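Side-chain contacts in deoxyribodipyrimidine photo-lyase (Oryza sativa Japonica Group, PDB 3UMV), which uses light to split cyclobutane pyrimidine dimers in ultraviolet-damaged DNA back into single pyrimidines, with FAD as its cofactor: residues F74-R79 against A227-E232; S84-Q89 against A417-D422. One frame throughout, in Å; residues are numbered along the deposited sequence.

How the contacts relate
The two contacts lie side by side, their centres about 15 Å apart. In the chain their segments alternate: 74-79, then 84-89, then 227-232, then 417-422. Strand 70-75 and helix 87-106 follow each other, so the first segments of both contacts belong to one strand-loop-helix unit of the N-terminal alpha/beta region. Contact 1 joins the end of that strand to helix 222-231. Contact 2 sets the start of the helix against helix 410-424, which carries N421, a residue that binds FAD. The contacts also touch directly, where R87 packs on C230 and S231. Of the two, contact 2 is the one that ties the alpha/beta region to the FAD-binding helix.

Contact 1 of 2, residues F74-R79 against A227-E232; sequences FALFPR and ARVCSE. With URE (urea), chain M; EDO (1,2-ethanediol), chain H.
L76 meets V229 tip to tip, with CD2 of L76 4.0 Å from CG2 of V229. The L76 side chain leaves with CG anti to the backbone N (chi1 -173°), which directs it at the helix. V229 also packs on L90 and L94 of helix 87-106, so this apolar end of the contact is buried. The same V229 methyl, CG2, lies over one face of the R228 guanidinium, offset toward its rim.

The other end is polar. R79 and E232 cross at about a right angle, and CB of R79 lies 3.8 Å from OE1 of E232. Their charges are opposite but make no salt bridge: R79 NH2 is 4.3 Å from E232 OE1, which sits well out of the guanidinium plane. E232 instead forms a salt bridge within its own segment, R228 NH2 to E232 OE2 at 3.0 Å, met from above the carboxylate plane. A water links the segments. It accepts from R79 N and donates to E232 OE1, the latter at 2.7 Å. C1 of 1,2-ethanediol, probably from the crystallisation liquor, lies over one face of the R79 guanidinium, while its O2 donates to R79 O.

Urea lies against L76 CD1, in a pocket lined by F74, A75, L76 and F77. The contact packs helix 222-231 on the loop leaving the C-terminal end of strand 70-75, an inner parallel strand of the photolyase/cryptochrome alpha/beta domain.

Contact 2 of 2, residues S84-Q89 against A417-D422; sequences SARRRQ and AIYLND. With FAD (flavin-adenine dinucleotide), chain I.
R86 and Y419 make the direct side-chain contact. They cross at about a right angle, with their planes 62° apart. NH2 of R86 is 3.7 Å from CE1 of Y419, and this ring carbon lies at the guanidinium edge. Q89 NE2 comes within 3.7 Å of D422 O.

Water carries most of the polar link. One water accepts from R86 NH1 and donates to Y419 O. A second accepts from R86 NH2 and is hydrogen-bonded to Y419 OH at 2.7 Å. A third accepts from R86 NH1 and lies close to D422 O.

Within the segments, R86 N donates to Q89 OE1 at 3.0 Å, 30° out of the carbonyl plane. N421 ND2 donates to D422 OD1, nearly along the C-O axis.

Other bonds reach outside. R86 NE forms a salt bridge with E234, and Q89 NE2 bonds to K423 O and E425 O. N421 ND2 donates to FAD O4 at 2.9 Å; D422, itself held by R429 N at OD1, probably helps to orient the N421 amide.

R86 is the N-cap of helix 87-106, which faces helix 410-424 here. Helices 393-405 and 431-442 pack against the latter, and helix 222-231 meets R87.

Contact 1 of 2, residues F74-R79 against A227-E232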
loop_
_atom_site.group_PDB
_atom_site.type_symbol
_atom_site.label_atom_id
_atom_site.label_comp_id
_atom_site.label_asym_id
_atom_site.label_seq_id
_atom_site.Cartn_x
_atom_site.Cartn_y
_atom_site.Cartn_z
ATOM N N PHE A 74 -13.243 -12.456 1.704
ATOM C CA PHE A 74 -12.221 -11.630 2.341
ATOM C C PHE A 74 -11.920 -12.170 3.728
ATOM O O PHE A 74 -12.839 -12.388 4.527
ATOM C CB PHE A 74 -12.678 -10.177 2.463
ATOM C CG PHE A 74 -11.623 -9.269 3.015
ATOM C CD1 PHE A 74 -10.769 -8.586 2.156
ATOM C CD2 PHE A 74 -11.450 -9.121 4.383
ATOM C CE1 PHE A 74 -9.781 -7.763 2.660
ATOM C CE2 PHE A 74 -10.463 -8.295 4.892
ATOM C CZ PHE A 74 -9.626 -7.612 4.037
ATOM N N ALA A 75 -10.648 -12.397 4.028
ATOM C CA ALA A 75 -10.267 -12.825 5.382
ATOM C C ALA A 75 -9.574 -11.704 6.141
ATOM O O ALA A 75 -8.524 -11.216 5.716
ATOM C CB ALA A 75 -9.365 -14.056 5.330
ATOM N N LEU A 76 -10.166 -11.284 7.256
ATOM C CA LEU A 76 -9.508 -10.344 8.157
ATOM C C LEU A 76 -8.556 -11.110 9.083
ATOM O O LEU A 76 -8.979 -12.043 9.757
ATOM C CB LEU A 76 -10.547 -9.604 8.999
ATOM C CG LEU A 76 -9.971 -8.477 9.867
ATOM C CD1 LEU A 76 -9.476 -7.317 8.980
ATOM C CD2 LEU A 76 -10.987 -7.984 10.890
ATOM N N PHE A 77 -7.278 -10.743 9.115
ATOM C CA PHE A 77 -6.381 -11.362 10.092
ATOM C C PHE A 77 -6.843 -10.940 11.483
ATOM O O PHE A 77 -7.079 -9.763 11.737
ATOM C CB PHE A 77 -4.930 -10.943 9.872
ATOM C CG PHE A 77 -4.313 -11.496 8.614
ATOM C CD1 PHE A 77 -3.234 -12.360 8.676
ATOM C CD2 PHE A 77 -4.809 -11.148 7.374
ATOM C CE1 PHE A 77 -2.662 -12.870 7.518
ATOM C CE2 PHE A 77 -4.248 -11.662 6.214
ATOM C CZ PHE A 77 -3.171 -12.521 6.289
ATOM N N PRO A 78 -6.982 -11.902 12.398
ATOM C CA PRO A 78 -7.454 -11.557 13.743
ATOM C C PRO A 78 -6.367 -10.875 14.594
ATOM O O PRO A 78 -5.197 -10.871 14.210
ATOM C CB PRO A 78 -7.810 -12.928 14.337
ATOM C CG PRO A 78 -6.865 -13.864 13.657
ATOM C CD PRO A 78 -6.775 -13.347 12.230
ATOM N N ARG A 79 -6.768 -10.305 15.726
ATOM C CA ARG A 79 -5.842 -9.691 16.678
ATOM C C ARG A 79 -4.594 -10.566 16.823
ATOM O O ARG A 79 -4.704 -11.779 16.999
ATOM C CB ARG A 79 -6.552 -9.518 18.023
ATOM C CG ARG A 79 -5.724 -8.872 19.120
ATOM C CD ARG A 79 -6.467 -8.950 20.447
ATOM N NE ARG A 79 -6.776 -10.339 20.784
ATOM C CZ ARG A 79 -7.771 -10.720 21.582
ATOM N NH1 ARG A 79 -7.969 -12.012 21.822
ATOM N NH2 ARG A 79 -8.572 -9.813 22.134
ATOM N N ALA A 227 -16.996 -1.947 15.860
ATOM C CA ALA A 227 -16.768 -1.595 17.260
ATOM C C ALA A 227 -15.881 -2.631 17.943
ATOM O O ALA A 227 -14.971 -2.281 18.692
ATOM C CB ALA A 227 -18.080 -1.434 18.007
ATOM N N ARG A 228 -16.133 -3.905 17.674
ATOM C CA ARG A 228 -15.383 -4.981 18.321
ATOM C C ARG A 228 -13.921 -4.962 17.916
ATOM O O ARG A 228 -13.028 -4.912 18.765
ATOM C CB ARG A 228 -15.969 -6.355 17.989
ATOM C CG ARG A 228 -15.191 -7.484 18.647
ATOM C CD ARG A 228 -15.744 -8.854 18.320
ATOM N NE ARG A 228 -15.649 -9.177 16.899
ATOM C CZ ARG A 228 -14.538 -9.589 16.291
ATOM N NH1 ARG A 228 -14.552 -9.865 14.989
ATOM N NH2 ARG A 228 -13.411 -9.714 16.978
ATOM N N VAL A 229 -13.689 -5.014 16.612
ATOM C CA VAL A 229 -12.335 -5.066 16.073
ATOM C C VAL A 229 -11.510 -3.854 16.502
ATOM O O VAL A 229 -10.374 -4.000 16.955
ATOM C CB VAL A 229 -12.343 -5.221 14.534
ATOM C CG1 VAL A 229 -10.966 -4.954 13.955
ATOM C CG2 VAL A 229 -12.808 -6.613 14.154
ATOM N N CYS A 230 -12.072 -2.657 16.372
ATOM C CA CYS A 230 -11.314 -1.456 16.694
ATOM C C CYS A 230 -11.015 -1.359 18.195
ATOM O O CYS A 230 -9.955 -0.870 18.580
ATOM C CB CYS A 230 -12.030 -0.193 16.214
ATOM S SG CYS A 230 -12.178 -0.041 14.420
ATOM N N SER A 231 -11.937 -1.817 19.041
ATOM C CA SER A 231 -11.692 -1.778 20.481
ATOM C C SER A 231 -10.661 -2.820 20.925
ATOM O O SER A 231 -10.111 -2.731 22.026
ATOM C CB SER A 231 -12.993 -1.907 21.290
ATOM O OG SER A 231 -13.483 -3.238 21.289
ATOM N N GLU A 232 -10.390 -3.796 20.063
ATOM C CA GLU A 232 -9.333 -4.772 20.319
ATOM C C GLU A 232 -7.960 -4.254 19.908
ATOM O O GLU A 232 -6.941 -4.856 20.241
ATOM C CB GLU A 232 -9.601 -6.065 19.560
ATOM C CG GLU A 232 -10.696 -6.922 20.146
ATOM C CD GLU A 232 -10.965 -8.140 19.290
ATOM O OE1 GLU A 232 -10.137 -8.415 18.397
ATOM O OE2 GLU A 232 -11.996 -8.818 19.502
HETATM C C URE M . -6.403 -7.980 6.605
HETATM O O URE M . -6.519 -8.731 5.632
HETATM N N1 URE M . -6.652 -8.430 7.807
HETATM N N2 URE M . -5.999 -6.740 6.462
HETATM C C1 EDO H . -8.817 -12.707 18.105
HETATM O O1 EDO H . -10.088 -12.724 17.575
HETATM C C2 EDO H . -7.933 -13.714 17.831
HETATM O O2 EDO H . -6.588 -13.547 18.084
HETATM O O HOH W 1 -9.848 -10.172 16.413
#

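Contact 2 of 2, residues S84-Q89 against A417-D422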
loop_
_atom_site.group_PDB
_atom_site.type_symbol
_atom_site.label_atom_id
_atom_site.label_comp_id
_atom_site.label_asym_id
_atom_site.label_seq_id
_atom_site.Cartn_x
_atom_site.Cartn_y
_atom_site.Cartn_z
ATOM N N SER A 84 0.065 -5.507 12.809
ATOM C CA SER A 84 -0.316 -4.682 13.954
ATOM C C SER A 84 -1.146 -3.443 13.593
ATOM O O SER A 84 -0.975 -2.378 14.192
ATOM C CB SER A 84 0.921 -4.278 14.766
ATOM O OG SER A 84 1.660 -5.421 15.161
ATOM N N ALA A 85 -2.054 -3.590 12.631
ATOM C CA ALA A 85 -3.016 -2.539 12.340
ATOM C C ALA A 85 -3.656 -2.044 13.637
ATOM O O ALA A 85 -3.942 -2.833 14.545
ATOM C CB ALA A 85 -4.083 -3.050 11.384
ATOM N N ARG A 86 -3.855 -0.733 13.709
ATOM C CA ARG A 86 -4.456 -0.082 14.863
ATOM C C ARG A 86 -5.857 0.373 14.474
ATOM O O ARG A 86 -6.272 0.202 13.330
ATOM C CB ARG A 86 -3.632 1.136 15.293
ATOM C CG ARG A 86 -2.125 0.918 15.451
ATOM C CD ARG A 86 -1.808 -0.275 16.316
ATOM N NE ARG A 86 -0.520 -0.143 17.008
ATOM C CZ ARG A 86 0.674 -0.251 16.422
ATOM N NH1 ARG A 86 0.764 -0.470 15.121
ATOM N NH2 ARG A 86 1.785 -0.134 17.140
ATOM N N ARG A 87 -6.575 0.973 15.419
ATOM C CA ARG A 87 -7.936 1.441 15.164
ATOM C C ARG A 87 -8.037 2.229 13.868
ATOM O O ARG A 87 -8.942 1.997 13.067
ATOM C CB ARG A 87 -8.432 2.314 16.319
ATOM C CG ARG A 87 -9.674 3.111 15.986
ATOM C CD ARG A 87 -10.198 3.884 17.207
ATOM N NE ARG A 87 -10.581 3.001 18.299
ATOM C CZ ARG A 87 -11.816 2.522 18.469
ATOM N NH1 ARG A 87 -12.777 2.844 17.610
ATOM N NH2 ARG A 87 -12.089 1.717 19.484
ATOM N N ARG A 88 -7.117 3.175 13.692
ATOM C CA ARG A 88 -7.061 4.041 12.516
ATOM C C ARG A 88 -7.120 3.271 11.211
ATOM O O ARG A 88 -7.884 3.623 10.314
ATOM C CB ARG A 88 -5.778 4.882 12.537
ATOM C CG ARG A 88 -5.538 5.711 11.267
ATOM C CD ARG A 88 -4.414 6.740 11.462
ATOM N NE ARG A 88 -4.817 7.791 12.394
ATOM C CZ ARG A 88 -3.995 8.673 12.953
ATOM N NH1 ARG A 88 -2.703 8.661 12.689
ATOM N NH2 ARG A 88 -4.482 9.580 13.786
ATOM N N GLN A 89 -6.292 2.241 11.090
ATOM C CA GLN A 89 -6.226 1.475 9.850
ATOM C C GLN A 89 -7.343 0.451 9.724
ATOM O O GLN A 89 -7.860 0.218 8.619
ATOM C CB GLN A 89 -4.866 0.792 9.700
ATOM C CG GLN A 89 -3.686 1.769 9.610
ATOM C CD GLN A 89 -3.209 2.246 10.978
ATOM O OE1 GLN A 89 -3.651 1.740 12.027
ATOM N NE2 GLN A 89 -2.312 3.233 10.979
ATOM N N ALA A 417 11.669 3.953 12.769
ATOM C CA ALA A 417 10.947 4.592 11.660
ATOM C C ALA A 417 9.783 3.716 11.194
ATOM O O ALA A 417 8.672 4.202 10.971
ATOM C CB ALA A 417 11.908 4.898 10.487
ATOM N N ILE A 418 10.054 2.421 11.027
ATOM C CA ILE A 418 9.065 1.486 10.514
ATOM C C ILE A 418 7.946 1.339 11.525
ATOM O O ILE A 418 6.779 1.373 11.178
ATOM C CB ILE A 418 9.717 0.098 10.181
ATOM C CG1 ILE A 418 10.581 0.214 8.924
ATOM C CG2 ILE A 418 8.672 -0.995 10.014
ATOM C CD1 ILE A 418 11.414 -1.041 8.648
ATOM N N TYR A 419 8.302 1.225 12.798
ATOM C CA TYR A 419 7.294 1.113 13.843
ATOM C C TYR A 419 6.364 2.327 13.844
ATOM O O TYR A 419 5.151 2.170 13.869
ATOM C CB TYR A 419 7.966 0.942 15.210
ATOM C CG TYR A 419 7.085 1.287 16.392
ATOM C CD1 TYR A 419 6.139 0.394 16.877
ATOM C CD2 TYR A 419 7.196 2.525 17.010
ATOM C CE1 TYR A 419 5.328 0.731 17.955
ATOM C CE2 TYR A 419 6.400 2.870 18.087
ATOM C CZ TYR A 419 5.467 1.973 18.551
ATOM O OH TYR A 419 4.679 2.332 19.626
ATOM N N LEU A 420 6.933 3.528 13.807
ATOM C CA LEU A 420 6.126 4.747 13.824
ATOM C C LEU A 420 5.265 4.895 12.573
ATOM O O LEU A 420 4.085 5.222 12.657
ATOM C CB LEU A 420 7.018 5.972 13.989
ATOM C CG LEU A 420 7.645 6.041 15.382
ATOM C CD1 LEU A 420 8.647 7.183 15.474
ATOM C CD2 LEU A 420 6.553 6.167 16.446
ATOM N N ASN A 421 5.877 4.659 11.422
ATOM C CA ASN A 421 5.190 4.740 10.141
ATOM C C ASN A 421 3.986 3.789 10.096
ATOM O O ASN A 421 2.876 4.164 9.724
ATOM C CB ASN A 421 6.198 4.419 9.032
ATOM C CG ASN A 421 5.600 4.526 7.638
ATOM O OD1 ASN A 421 5.665 5.583 7.008
ATOM N ND2 ASN A 421 5.016 3.429 7.152
ATOM N N ASP A 422 4.215 2.550 10.495
ATOM C CA ASP A 422 3.155 1.546 10.495
ATOM C C ASP A 422 2.086 1.809 11.557
ATOM O O ASP A 422 0.925 1.466 11.365
ATOM C CB ASP A 422 3.772 0.157 10.665
ATOM C CG ASP A 422 4.484 -0.329 9.401
ATOM O OD1 ASP A 422 4.611 0.435 8.409
ATOM O OD2 ASP A 422 4.886 -1.505 9.384
HETATM P PA FAD I . 1.612 11.901 -4.336
HETATM O O1A FAD I . 2.801 12.808 -4.425
HETATM O O2A FAD I . 0.334 12.492 -4.866
HETATM O O5B FAD I . 1.972 10.534 -5.085
HETATM C C5B FAD I . 0.996 9.772 -5.763
HETATM C C4B FAD I . 1.280 8.278 -5.575
HETATM O O4B FAD I . 2.570 7.918 -6.044
HETATM C C3B FAD I . 1.283 7.884 -4.111
HETATM O O3B FAD I . -0.021 7.649 -3.635
HETATM C C2B FAD I . 2.090 6.620 -4.151
HETATM O O2B FAD I . 1.298 5.569 -4.671
HETATM C C1B FAD I . 3.133 6.947 -5.189
HETATM N N9A FAD I . 4.360 7.463 -4.560
HETATM C C8A FAD I . 4.702 8.770 -4.334
HETATM N N7A FAD I . 5.920 8.780 -3.744
HETATM C C5A FAD I . 6.346 7.496 -3.579
HETATM C C6A FAD I . 7.498 6.906 -3.045
HETATM N N6A FAD I . 8.537 7.630 -2.632
HETATM N N1A FAD I . 7.624 5.534 -3.037
HETATM C C2A FAD I . 6.624 4.749 -3.563
HETATM N N3A FAD I . 5.490 5.329 -4.084
HETATM C C4A FAD I . 5.366 6.675 -4.101
HETATM N N1 FAD I . 4.122 5.528 0.883
HETATM C C2 FAD I . 3.054 4.736 1.191
HETATM O O2 FAD I . 2.220 4.533 0.308
HETATM N N3 FAD I . 2.940 4.167 2.447
HETATM C C4 FAD I . 3.897 4.406 3.417
HETATM O O4 FAD I . 3.788 3.901 4.539
HETATM C C4X FAD I . 4.986 5.204 3.089
HETATM N N5 FAD I . 5.965 5.491 4.012
HETATM C C5X FAD I . 7.050 6.270 3.663
HETATM C C6 FAD I . 8.059 6.530 4.601
HETATM C C7 FAD I . 9.156 7.322 4.251
HETATM C C7M FAD I . 10.233 7.574 5.274
HETATM C C8 FAD I . 9.230 7.859 2.962
HETATM C C8M FAD I . 10.379 8.719 2.530
HETATM C C9 FAD I . 8.221 7.605 2.049
HETATM C C9A FAD I . 7.140 6.814 2.394
HETATM N N10 FAD I . 6.138 6.570 1.477
HETATM C C10 FAD I . 5.084 5.764 1.832
HETATM C "C1'" FAD I . 6.179 7.145 0.068
HETATM C "C2'" FAD I . 5.481 8.534 -0.077
HETATM O "O2'" FAD I . 5.862 9.492 0.917
HETATM C "C3'" FAD I . 3.943 8.463 -0.091
HETATM O "O3'" FAD I . 3.534 7.497 -1.024
HETATM C "C4'" FAD I . 3.278 9.793 -0.452
HETATM O "O4'" FAD I . 3.666 10.789 0.475
HETATM C "C5'" FAD I . 1.764 9.584 -0.450
HETATM O "O5'" FAD I . 1.003 10.766 -0.507
HETATM P P FAD I . 0.188 11.108 -1.847
HETATM O O1P FAD I . -0.658 9.926 -2.279
HETATM O O2P FAD I . -0.625 12.357 -1.627
HETATM O O3P FAD I . 1.461 11.401 -2.794
HETATM O O HOH W 2 3.647 -0.252 14.420
HETATM O O HOH W 3 2.459 0.887 19.925
HETATM O O HOH W 4 -0.658 0.134 12.797
#